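Local structure of putative silent information regulator 2 (Leishmania infantum, 5OL0) at residues Ala44-Ile50 against Phe102-His108; Leu120-Cys124 against Asp202-Asp207; Arg239-Glu245 against Arg278-Gly284. The protein probably removes acetyl groups from lysine side chains of proteins in an NAD-dependent reaction, as a zinc-containing class I sirtuin. All blocks are in the same frame, centred on the assembly; numbering follows the deposited sequence.

Contact 1: residues Ala44-Ile50 against Phe102-His108; sequences ASVAAGI and FQPTAVH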
loop_
_atom_site.group_PDB
_atom_site.type_symbol
_atom_site.label_atom_id
_atom_site.label_comp_id
_atom_site.label_asym_id
_atom_site.label_seq_id
_atom_site.Cartn_x
_atom_site.Cartn_y
_atom_site.Cartn_z
ATOM N N ALA A 44 -3.371 6.403 -1.737
ATOM C CA ALA A 44 -4.680 5.887 -1.318
ATOM C C ALA A 44 -5.116 6.326 0.054
ATOM O O ALA A 44 -6.293 6.262 0.394
ATOM C CB ALA A 44 -4.648 4.354 -1.336
ATOM N N SER A 45 -4.158 6.695 0.887
ATOM C CA SER A 45 -4.485 6.986 2.274
ATOM C C SER A 45 -4.362 8.467 2.691
ATOM O O SER A 45 -4.749 8.806 3.825
ATOM C CB SER A 45 -3.625 6.123 3.150
ATOM O OG SER A 45 -3.991 4.786 2.894
ATOM N N VAL A 46 -3.896 9.321 1.776
ATOM C CA VAL A 46 -3.948 10.793 1.964
ATOM C C VAL A 46 -5.297 11.258 2.441
ATOM O O VAL A 46 -5.399 11.992 3.437
ATOM C CB VAL A 46 -3.655 11.531 0.629
ATOM C CG1 VAL A 46 -3.788 13.074 0.759
ATOM C CG2 VAL A 46 -2.281 11.151 0.146
ATOM N N ALA A 47 -6.360 10.810 1.774
ATOM C CA ALA A 47 -7.708 11.197 2.183
ATOM C C ALA A 47 -8.063 10.726 3.624
ATOM O O ALA A 47 -8.950 11.243 4.215
ATOM C CB ALA A 47 -8.764 10.715 1.190
ATOM N N ALA A 48 -7.342 9.804 4.218
ATOM C CA ALA A 48 -7.608 9.472 5.595
ATOM C C ALA A 48 -6.992 10.464 6.579
ATOM O O ALA A 48 -7.288 10.383 7.771
ATOM C CB ALA A 48 -7.159 8.080 5.918
ATOM N N GLY A 49 -6.128 11.349 6.092
ATOM C CA GLY A 49 -5.455 12.347 6.947
ATOM C C GLY A 49 -4.104 11.866 7.336
ATOM O O GLY A 49 -3.571 12.323 8.295
ATOM N N ILE A 50 -3.497 10.944 6.611
ATOM C CA ILE A 50 -2.181 10.461 7.050
ATOM C C ILE A 50 -1.143 11.565 6.783
ATOM O O ILE A 50 -1.169 12.126 5.713
ATOM C CB ILE A 50 -1.904 9.103 6.443
ATOM C CG1 ILE A 50 -2.938 8.155 7.099
ATOM C CG2 ILE A 50 -0.460 8.650 6.700
ATOM C CD1 ILE A 50 -2.798 6.716 6.732
ATOM N N PHE A 102 -6.799 6.170 12.316
ATOM C CA PHE A 102 -7.281 6.507 10.997
ATOM C C PHE A 102 -8.400 5.531 10.566
ATOM O O PHE A 102 -8.508 4.378 11.031
ATOM C CB PHE A 102 -6.108 6.492 9.988
ATOM C CG PHE A 102 -5.082 7.536 10.250
ATOM C CD1 PHE A 102 -5.421 8.870 10.173
ATOM C CD2 PHE A 102 -3.820 7.203 10.601
ATOM C CE1 PHE A 102 -4.498 9.839 10.383
ATOM C CE2 PHE A 102 -2.888 8.181 10.879
ATOM C CZ PHE A 102 -3.213 9.494 10.738
ATOM N N GLN A 103 -9.224 6.006 9.663
ATOM C CA GLN A 103 -10.304 5.192 9.134
ATOM C C GLN A 103 -10.146 4.948 7.618
ATOM O O GLN A 103 -9.606 5.770 6.921
ATOM C CB GLN A 103 -11.606 5.953 9.320
ATOM C CG GLN A 103 -11.972 6.361 10.742
ATOM C CD GLN A 103 -13.250 7.200 10.708
ATOM O OE1 GLN A 103 -14.307 6.708 11.051
ATOM N NE2 GLN A 103 -13.167 8.447 10.207
ATOM N N PRO A 104 -10.727 3.877 7.114
ATOM C CA PRO A 104 -10.592 3.594 5.692
ATOM C C PRO A 104 -11.216 4.615 4.803
ATOM O O PRO A 104 -12.213 5.196 5.155
ATOM C CB PRO A 104 -11.319 2.263 5.500
ATOM C CG PRO A 104 -11.540 1.710 6.846
ATOM C CD PRO A 104 -11.387 2.785 7.856
ATOM N N THR A 105 -10.621 4.771 3.633
ATOM C CA THR A 105 -11.070 5.658 2.575
ATOM C C THR A 105 -12.006 4.918 1.596
ATOM O O THR A 105 -12.221 3.706 1.700
ATOM C CB THR A 105 -9.906 6.279 1.783
ATOM O OG1 THR A 105 -9.337 5.314 0.882
ATOM C CG2 THR A 105 -8.826 6.912 2.691
ATOM N N ALA A 106 -12.552 5.671 0.651
ATOM C CA ALA A 106 -13.325 5.122 -0.446
ATOM C C ALA A 106 -12.541 4.043 -1.223
ATOM O O ALA A 106 -13.075 2.982 -1.518
ATOM C CB ALA A 106 -13.766 6.252 -1.368
ATOM N N VAL A 107 -11.255 4.258 -1.476
ATOM C CA VAL A 107 -10.447 3.211 -2.129
ATOM C C VAL A 107 -10.492 1.903 -1.301
ATOM O O VAL A 107 -10.675 0.814 -1.843
ATOM C CB VAL A 107 -8.981 3.691 -2.279
ATOM C CG1 VAL A 107 -8.042 2.537 -2.580
ATOM C CG2 VAL A 107 -8.852 4.765 -3.365
ATOM N N HIS A 108 -10.243 2.020 -0.006
ATOM C CA HIS A 108 -10.196 0.855 0.864
ATOM C C HIS A 108 -11.527 0.035 0.916
ATOM O O HIS A 108 -11.569 -1.255 0.871
ATOM C CB HIS A 108 -9.724 1.261 2.271
ATOM C CG HIS A 108 -8.373 1.923 2.316
ATOM N ND1 HIS A 108 -7.193 1.210 2.283
ATOM C CD2 HIS A 108 -8.011 3.223 2.410
ATOM C CE1 HIS A 108 -6.174 2.047 2.342
ATOM N NE2 HIS A 108 -6.639 3.269 2.432
HETATM O O HOH W 1 -9.087 8.834 9.168
#
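A44 and V107, and further along A48 and T105, bring the two backbones together here, with CA atoms 6.4 and 6.0 Å apart; the loop after strand 36-40, a turn closed by A48 N to S45 O and G49 N to V46 O, lies against the chain leading into helix 106-116. This is the Rossmann-like domain of a sirtuin, and T105 occupies the N-cap of that helix, its OG1 accepting a weak bond from V107 N. The same OG1 lies 3.2 Å from A44 O. With OG1 turned between backbone N and carbonyl carbon (chi1 76°), the methyl CG2 is left to face the turn, 3.6 Å from A48 N and near the CB atoms of A47 and A48. At the other end, F102 receives I50 over one ring face: I50 CG1 stands 3.6 Å from the ring centroid and 7° off the normal, a CH-pi contact. Water 1 joins the backbones as well, donating to A48 O and accepting from Q103 N. The polar part of the contact is H108 with S45, whose OG also hydrogen-bonds D129, a residue inferred to bind NAD(+); S45 is thus a second-shell residue, and H108 probably helps fix its hydroxyl from behind. H108 NE2 donates to S45 OG across 3.1 Å, and the oxygen lies only 6° out of the imidazole plane.

Contact 2: residues Leu120-Cys124 against Asp202-Asp207; sequences LLRCC and DALHHD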
loop_
_atom_site.group_PDB
_atom_site.type_symbol
_atom_site.label_atom_id
_atom_site.label_comp_id
_atom_site.label_asym_id
_atom_site.label_seq_id
_atom_site.Cartn_x
_atom_site.Cartn_y
_atom_site.Cartn_z
ATOM N N LEU A 120 -11.702 -10.208 -6.417
ATOM C CA LEU A 120 -10.387 -9.857 -5.924
ATOM C C LEU A 120 -9.546 -11.048 -5.893
ATOM O O LEU A 120 -9.816 -11.931 -5.138
ATOM C CB LEU A 120 -10.480 -9.239 -4.554
ATOM C CG LEU A 120 -9.197 -8.664 -3.928
ATOM C CD1 LEU A 120 -8.729 -7.413 -4.672
ATOM C CD2 LEU A 120 -9.514 -8.303 -2.509
ATOM N N LEU A 121 -8.480 -11.088 -6.694
ATOM C CA LEU A 121 -7.469 -12.126 -6.570
ATOM C C LEU A 121 -6.577 -11.874 -5.327
ATOM O O LEU A 121 -6.270 -12.772 -4.543
ATOM C CB LEU A 121 -6.652 -12.136 -7.814
ATOM C CG LEU A 121 -5.463 -13.082 -7.920
ATOM C CD1 LEU A 121 -5.869 -14.566 -7.894
ATOM C CD2 LEU A 121 -4.746 -12.670 -9.207
ATOM N N ARG A 122 -6.112 -10.644 -5.161
ATOM C CA ARG A 122 -5.266 -10.337 -4.005
ATOM C C ARG A 122 -5.174 -8.848 -3.924
ATOM O O ARG A 122 -5.204 -8.163 -4.950
ATOM C CB ARG A 122 -3.860 -10.933 -4.186
ATOM C CG ARG A 122 -3.146 -11.293 -2.877
ATOM C CD ARG A 122 -3.727 -12.617 -2.356
ATOM N NE ARG A 122 -3.159 -13.006 -1.052
ATOM C CZ ARG A 122 -2.040 -13.751 -0.904
ATOM N NH1 ARG A 122 -1.328 -14.163 -1.944
ATOM N NH2 ARG A 122 -1.602 -14.059 0.304
ATOM N N CYS A 123 -5.088 -8.352 -2.711
ATOM C CA CYS A 123 -4.775 -6.961 -2.486
ATOM C C CYS A 123 -3.388 -6.918 -1.853
ATOM O O CYS A 123 -3.165 -7.539 -0.801
ATOM C CB CYS A 123 -5.784 -6.312 -1.520
ATOM S SG CYS A 123 -5.328 -4.586 -1.150
ATOM N N CYS A 124 -2.468 -6.194 -2.476
ATOM C CA CYS A 124 -1.091 -6.090 -1.964
ATOM C C CYS A 124 -0.845 -4.625 -1.710
ATOM O O CYS A 124 -0.925 -3.824 -2.646
ATOM C CB CYS A 124 -0.125 -6.580 -3.018
ATOM S SG CYS A 124 -0.201 -8.386 -3.398
ATOM N N ASP A 202 4.457 -15.173 -2.260
ATOM C CA ASP A 202 3.268 -15.964 -2.737
ATOM C C ASP A 202 2.502 -15.155 -3.786
ATOM O O ASP A 202 2.240 -15.605 -4.900
ATOM C CB ASP A 202 2.381 -16.251 -1.522
ATOM C CG ASP A 202 1.229 -17.169 -1.838
ATOM O OD1 ASP A 202 1.481 -18.376 -1.966
ATOM O OD2 ASP A 202 0.081 -16.687 -2.005
ATOM N N ALA A 203 2.248 -13.896 -3.446
ATOM C CA ALA A 203 1.570 -13.031 -4.362
ATOM C C ALA A 203 2.367 -12.768 -5.638
ATOM O O ALA A 203 1.835 -12.856 -6.701
ATOM C CB ALA A 203 1.167 -11.753 -3.669
ATOM N N LEU A 204 3.658 -12.513 -5.522
ATOM C CA LEU A 204 4.496 -12.254 -6.712
ATOM C C LEU A 204 4.663 -13.426 -7.679
ATOM O O LEU A 204 4.669 -13.249 -8.908
ATOM C CB LEU A 204 5.902 -11.840 -6.259
ATOM C CG LEU A 204 6.916 -11.423 -7.357
ATOM C CD1 LEU A 204 6.503 -10.101 -7.951
ATOM C CD2 LEU A 204 8.358 -11.368 -6.801
ATOM N N HIS A 205 4.874 -14.607 -7.105
ATOM C CA HIS A 205 5.147 -15.805 -7.885
ATOM C C HIS A 205 3.872 -16.469 -8.324
ATOM O O HIS A 205 3.882 -17.057 -9.367
ATOM C CB HIS A 205 5.977 -16.834 -7.066
ATOM C CG HIS A 205 7.309 -16.324 -6.671
ATOM N ND1 HIS A 205 7.891 -16.629 -5.460
ATOM C CD2 HIS A 205 8.133 -15.435 -7.276
ATOM C CE1 HIS A 205 9.049 -16.002 -5.370
ATOM N NE2 HIS A 205 9.208 -15.256 -6.447
ATOM N N HIS A 206 2.801 -16.383 -7.521
ATOM C CA HIS A 206 1.555 -17.143 -7.774
ATOM C C HIS A 206 0.382 -16.325 -8.164
ATOM O O HIS A 206 -0.378 -16.785 -8.955
ATOM C CB HIS A 206 1.157 -18.002 -6.561
ATOM C CG HIS A 206 2.264 -18.909 -6.110
ATOM N ND1 HIS A 206 2.524 -19.155 -4.780
ATOM C CD2 HIS A 206 3.251 -19.516 -6.803
ATOM C CE1 HIS A 206 3.574 -19.948 -4.676
ATOM N NE2 HIS A 206 4.035 -20.177 -5.879
ATOM N N ASP A 207 0.162 -15.152 -7.575
ATOM C CA ASP A 207 -1.015 -14.379 -7.986
ATOM C C ASP A 207 -0.733 -13.580 -9.238
ATOM O O ASP A 207 -1.500 -13.594 -10.204
ATOM C CB ASP A 207 -1.462 -13.450 -6.881
ATOM C CG ASP A 207 -2.043 -14.173 -5.707
ATOM O OD1 ASP A 207 -2.943 -14.978 -5.932
ATOM O OD2 ASP A 207 -1.652 -13.905 -4.551
#
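R122 NH1 makes two salt bridges with helix 198-207, one to D207 OD2 at 2.6 Å and one to D202 OD2 at 2.9 Å. The first is the straighter, with an N-H...O angle of 159°, and D207 OD2 lies in the guanidinium plane. D202 OD2 is reached through its anti lone pair but sits 28° out of that plane. A single nitrogen thus serves two carboxylates five residues apart, on a helix that widens into a pi-type turn at 203-207. Both carboxylates are turned steeply against the guanidinium. The other oxygen of D202 is also engaged: H206 ND1 donates to OD1 from above the carboxylate plane at 3.1 Å. The arginine would probably help keep both carboxylates ionised.

Outward from this network, chi1 of R122 sets CG, and the bend at chi2 sets CD, alongside D207 OD2. L121 runs past D207 in the opposite sense, its CD1 3.5 Å from D207 OD1. Beyond the guanidinium, C124 SG packs on A203 CB at 3.6 Å.

The helix segment runs at 141° to strand 122-124, their axes 10.2 Å apart at closest, and rests on one face of the parallel sheet, where strands 36-40 and 142-144 flank the strand.

Contact 3: residues Arg239-Glu245 against Arg278-Gly284; sequences RVVMNRE and RDVLFRG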
loop_
_atom_site.group_PDB
_atom_site.type_symbol
_atom_site.label_atom_id
_atom_site.label_comp_id
_atom_site.label_asym_id
_atom_site.label_seq_id
_atom_site.Cartn_x
_atom_site.Cartn_y
_atom_site.Cartn_z
ATOM N N ARG A 239 -3.531 -2.803 -17.213
ATOM C CA ARG A 239 -2.929 -2.308 -16.001
ATOM C C ARG A 239 -3.407 -0.876 -15.818
ATOM O O ARG A 239 -3.164 -0.042 -16.658
ATOM C CB ARG A 239 -1.407 -2.421 -16.041
ATOM C CG ARG A 239 -0.868 -3.785 -16.410
ATOM C CD ARG A 239 0.637 -3.907 -16.182
ATOM N NE ARG A 239 1.372 -3.043 -17.103
ATOM C CZ ARG A 239 2.713 -2.981 -17.186
ATOM N NH1 ARG A 239 3.512 -3.742 -16.443
ATOM N NH2 ARG A 239 3.265 -2.175 -18.058
ATOM N N VAL A 240 -4.147 -0.619 -14.751
ATOM C CA VAL A 240 -4.810 0.641 -14.549
ATOM C C VAL A 240 -4.030 1.340 -13.459
ATOM O O VAL A 240 -3.899 0.799 -12.363
ATOM C CB VAL A 240 -6.302 0.417 -14.108
ATOM C CG1 VAL A 240 -6.939 1.721 -13.700
ATOM C CG2 VAL A 240 -7.090 -0.153 -15.276
ATOM N N VAL A 241 -3.507 2.524 -13.727
ATOM C CA VAL A 241 -2.720 3.226 -12.706
ATOM C C VAL A 241 -3.522 4.448 -12.340
ATOM O O VAL A 241 -3.876 5.224 -13.234
ATOM C CB VAL A 241 -1.323 3.619 -13.187
ATOM C CG1 VAL A 241 -0.576 4.340 -12.076
ATOM C CG2 VAL A 241 -0.564 2.370 -13.667
ATOM N N MET A 242 -3.891 4.556 -11.065
ATOM C CA MET A 242 -4.480 5.792 -10.495
ATOM C C MET A 242 -3.460 6.513 -9.638
ATOM O O MET A 242 -3.119 6.067 -8.533
ATOM C CB MET A 242 -5.712 5.481 -9.656
ATOM C CG MET A 242 -6.806 4.725 -10.380
ATOM S SD MET A 242 -8.245 4.406 -9.321
ATOM C CE MET A 242 -9.353 3.800 -10.582
ATOM N N ASN A 243 -2.956 7.646 -10.132
ATOM C CA ASN A 243 -1.836 8.315 -9.451
ATOM C C ASN A 243 -1.862 9.804 -9.839
ATOM O O ASN A 243 -2.337 10.137 -10.909
ATOM C CB ASN A 243 -0.504 7.638 -9.835
ATOM C CG ASN A 243 0.609 7.869 -8.806
ATOM O OD1 ASN A 243 1.175 8.949 -8.756
ATOM N ND2 ASN A 243 0.914 6.867 -7.982
ATOM N N ARG A 244 -1.380 10.641 -8.940
ATOM C CA ARG A 244 -1.157 12.086 -9.166
ATOM C C ARG A 244 0.106 12.374 -9.963
ATOM O O ARG A 244 0.383 13.535 -10.236
ATOM C CB ARG A 244 -0.965 12.790 -7.829
ATOM C CG ARG A 244 -2.188 12.774 -6.904
ATOM C CD ARG A 244 -3.215 13.735 -7.442
ATOM N NE ARG A 244 -4.171 14.091 -6.428
ATOM C CZ ARG A 244 -5.173 14.953 -6.582
ATOM N NH1 ARG A 244 -5.406 15.556 -7.743
ATOM N NH2 ARG A 244 -5.979 15.197 -5.558
ATOM N N GLU A 245 0.916 11.351 -10.223
ATOM C CA GLU A 245 2.190 11.493 -10.950
ATOM C C GLU A 245 2.282 10.452 -12.038
ATOM O O GLU A 245 1.725 9.353 -11.880
ATOM C CB GLU A 245 3.401 11.228 -10.018
ATOM C CG GLU A 245 3.555 12.114 -8.828
ATOM C CD GLU A 245 4.942 11.963 -8.229
ATOM O OE1 GLU A 245 5.210 10.925 -7.601
ATOM O OE2 GLU A 245 5.797 12.850 -8.409
ATOM N N ARG A 278 -2.081 -1.767 -23.260
ATOM C CA ARG A 278 -2.843 -2.281 -22.129
ATOM C C ARG A 278 -2.789 -1.429 -20.837
ATOM O O ARG A 278 -3.465 -1.776 -19.898
ATOM C CB ARG A 278 -2.512 -3.778 -21.868
ATOM C CG ARG A 278 -1.040 -4.190 -21.780
ATOM C CD ARG A 278 -0.422 -3.720 -20.497
ATOM N NE ARG A 278 0.911 -4.238 -20.245
ATOM C CZ ARG A 278 1.208 -5.337 -19.555
ATOM N NH1 ARG A 278 0.291 -6.145 -19.023
ATOM N NH2 ARG A 278 2.472 -5.623 -19.394
ATOM N N ASP A 279 -2.006 -0.353 -20.815
ATOM C CA ASP A 279 -1.829 0.544 -19.666
ATOM C C ASP A 279 -2.658 1.774 -19.840
ATOM O O ASP A 279 -2.902 2.217 -20.966
ATOM C CB ASP A 279 -0.372 1.011 -19.554
ATOM C CG ASP A 279 0.572 -0.107 -19.299
ATOM O OD1 ASP A 279 0.148 -1.130 -18.743
ATOM O OD2 ASP A 279 1.758 0.025 -19.655
ATOM N N VAL A 280 -3.227 2.227 -18.731
ATOM C CA VAL A 280 -3.906 3.497 -18.657
ATOM C C VAL A 280 -3.574 4.189 -17.344
ATOM O O VAL A 280 -3.416 3.518 -16.316
ATOM C CB VAL A 280 -5.406 3.271 -18.873
ATOM C CG1 VAL A 280 -5.986 2.381 -17.807
ATOM C CG2 VAL A 280 -6.112 4.589 -18.941
ATOM N N LEU A 281 -3.387 5.503 -17.410
ATOM C CA LEU A 281 -3.155 6.364 -16.245
ATOM C C LEU A 281 -4.311 7.302 -16.004
ATOM O O LEU A 281 -4.684 8.055 -16.900
ATOM C CB LEU A 281 -1.959 7.222 -16.454
ATOM C CG LEU A 281 -1.554 8.178 -15.352
ATOM C CD1 LEU A 281 -1.125 7.476 -14.083
ATOM C CD2 LEU A 281 -0.411 8.986 -15.926
ATOM N N PHE A 282 -4.923 7.209 -14.824
ATOM C CA PHE A 282 -6.029 8.060 -14.444
ATOM C C PHE A 282 -5.456 8.984 -13.408
ATOM O O PHE A 282 -5.145 8.558 -12.279
ATOM C CB PHE A 282 -7.178 7.241 -13.874
ATOM C CG PHE A 282 -7.872 6.373 -14.903
ATOM C CD1 PHE A 282 -8.546 6.942 -15.961
ATOM C CD2 PHE A 282 -7.867 4.988 -14.787
ATOM C CE1 PHE A 282 -9.197 6.164 -16.905
ATOM C CE2 PHE A 282 -8.556 4.182 -15.707
ATOM C CZ PHE A 282 -9.184 4.771 -16.787
ATOM N N ARG A 283 -5.329 10.268 -13.780
ATOM C CA ARG A 283 -4.793 11.324 -12.891
ATOM C C ARG A 283 -5.895 11.825 -11.977
ATOM O O ARG A 283 -7.028 11.390 -12.076
ATOM C CB ARG A 283 -4.312 12.504 -13.724
ATOM C CG ARG A 283 -3.216 12.252 -14.717
ATOM C CD ARG A 283 -1.975 11.725 -14.053
ATOM N NE ARG A 283 -1.173 12.743 -13.350
ATOM C CZ ARG A 283 -0.144 13.429 -13.864
ATOM N NH1 ARG A 283 0.251 13.286 -15.119
ATOM N NH2 ARG A 283 0.502 14.265 -13.089
ATOM N N GLY A 284 -5.609 12.787 -11.116
ATOM C CA GLY A 284 -6.650 13.277 -10.210
ATOM C C GLY A 284 -6.696 12.473 -8.910
ATOM O O GLY A 284 -5.799 11.693 -8.583
#
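D279 OD1 takes R239 NE at 2.8 Å with an N-H...O angle of 168°, while D279 OD2 takes R239 NH2 at 3.1 Å. This side-on, two-nitrogen salt bridge meets both oxygens on their syn sides, and they lie nearly in the guanidinium plane. R278 adds a second layer: its guanidinium is stacked on that of R239, centres 3.6 Å apart and planes at 14°. The bend of R239 at chi3 (-67°) turns its flat end into this position. Outside the two segments, V237 O accepts from R278 NH1, and R253 N donates to D279 OD2.

Strands 239-242 and 279-282 are parallel neighbours at the edge of the Rossmann-like sheet. Their backbone bonds alternate, V280 N to R239 O, V241 N to V280 O and F282 N to V241 O, and N243 N to F282 O extends the pairing beyond them. On the face of V240, V280 and F282, V240 CG1 meets the F282 ring edge at CE2, 3.6 Å away, and V240 CG2 packs on V280 CG1; on the opposite face V241 CG1 touches L281 CD1. After the strand, N243 OD1 accepts from E245 N in an Asx turn, and R283 NH2 donates to R244 O at 2.9 Å, from above the carbonyl plane.

The chemistry implies two ends of different character: a buried carboxylate probably offsets two stacked cations at one, while at the other polar bonds shape N243-E245, inferred to bind NAD(+).

The three contacts follow one another along the chain without touching. Contacts 2 and 3 reach the same parallel sheet: strand 120-125 lies next to one outermost strand, whereas strands 239-242 and 279-282 form the opposite margin, and the contact centres are 20 Å apart. Helix 106-116, which begins in contact 1, leads into the strand of contact 2, though their centres are 22 Å apart. Contacts 1 and 3 approach to about 6 Å between nearest atoms. Contact 3 supplies N243-E245 to the inferred NAD(+) site, and contact 1 borders it, the S45 side chain about 3 Å from that of D129. Contact 2 lies farther off: the side chain of C124 is about 9 Å from that of T219, also inferred to bind NAD(+).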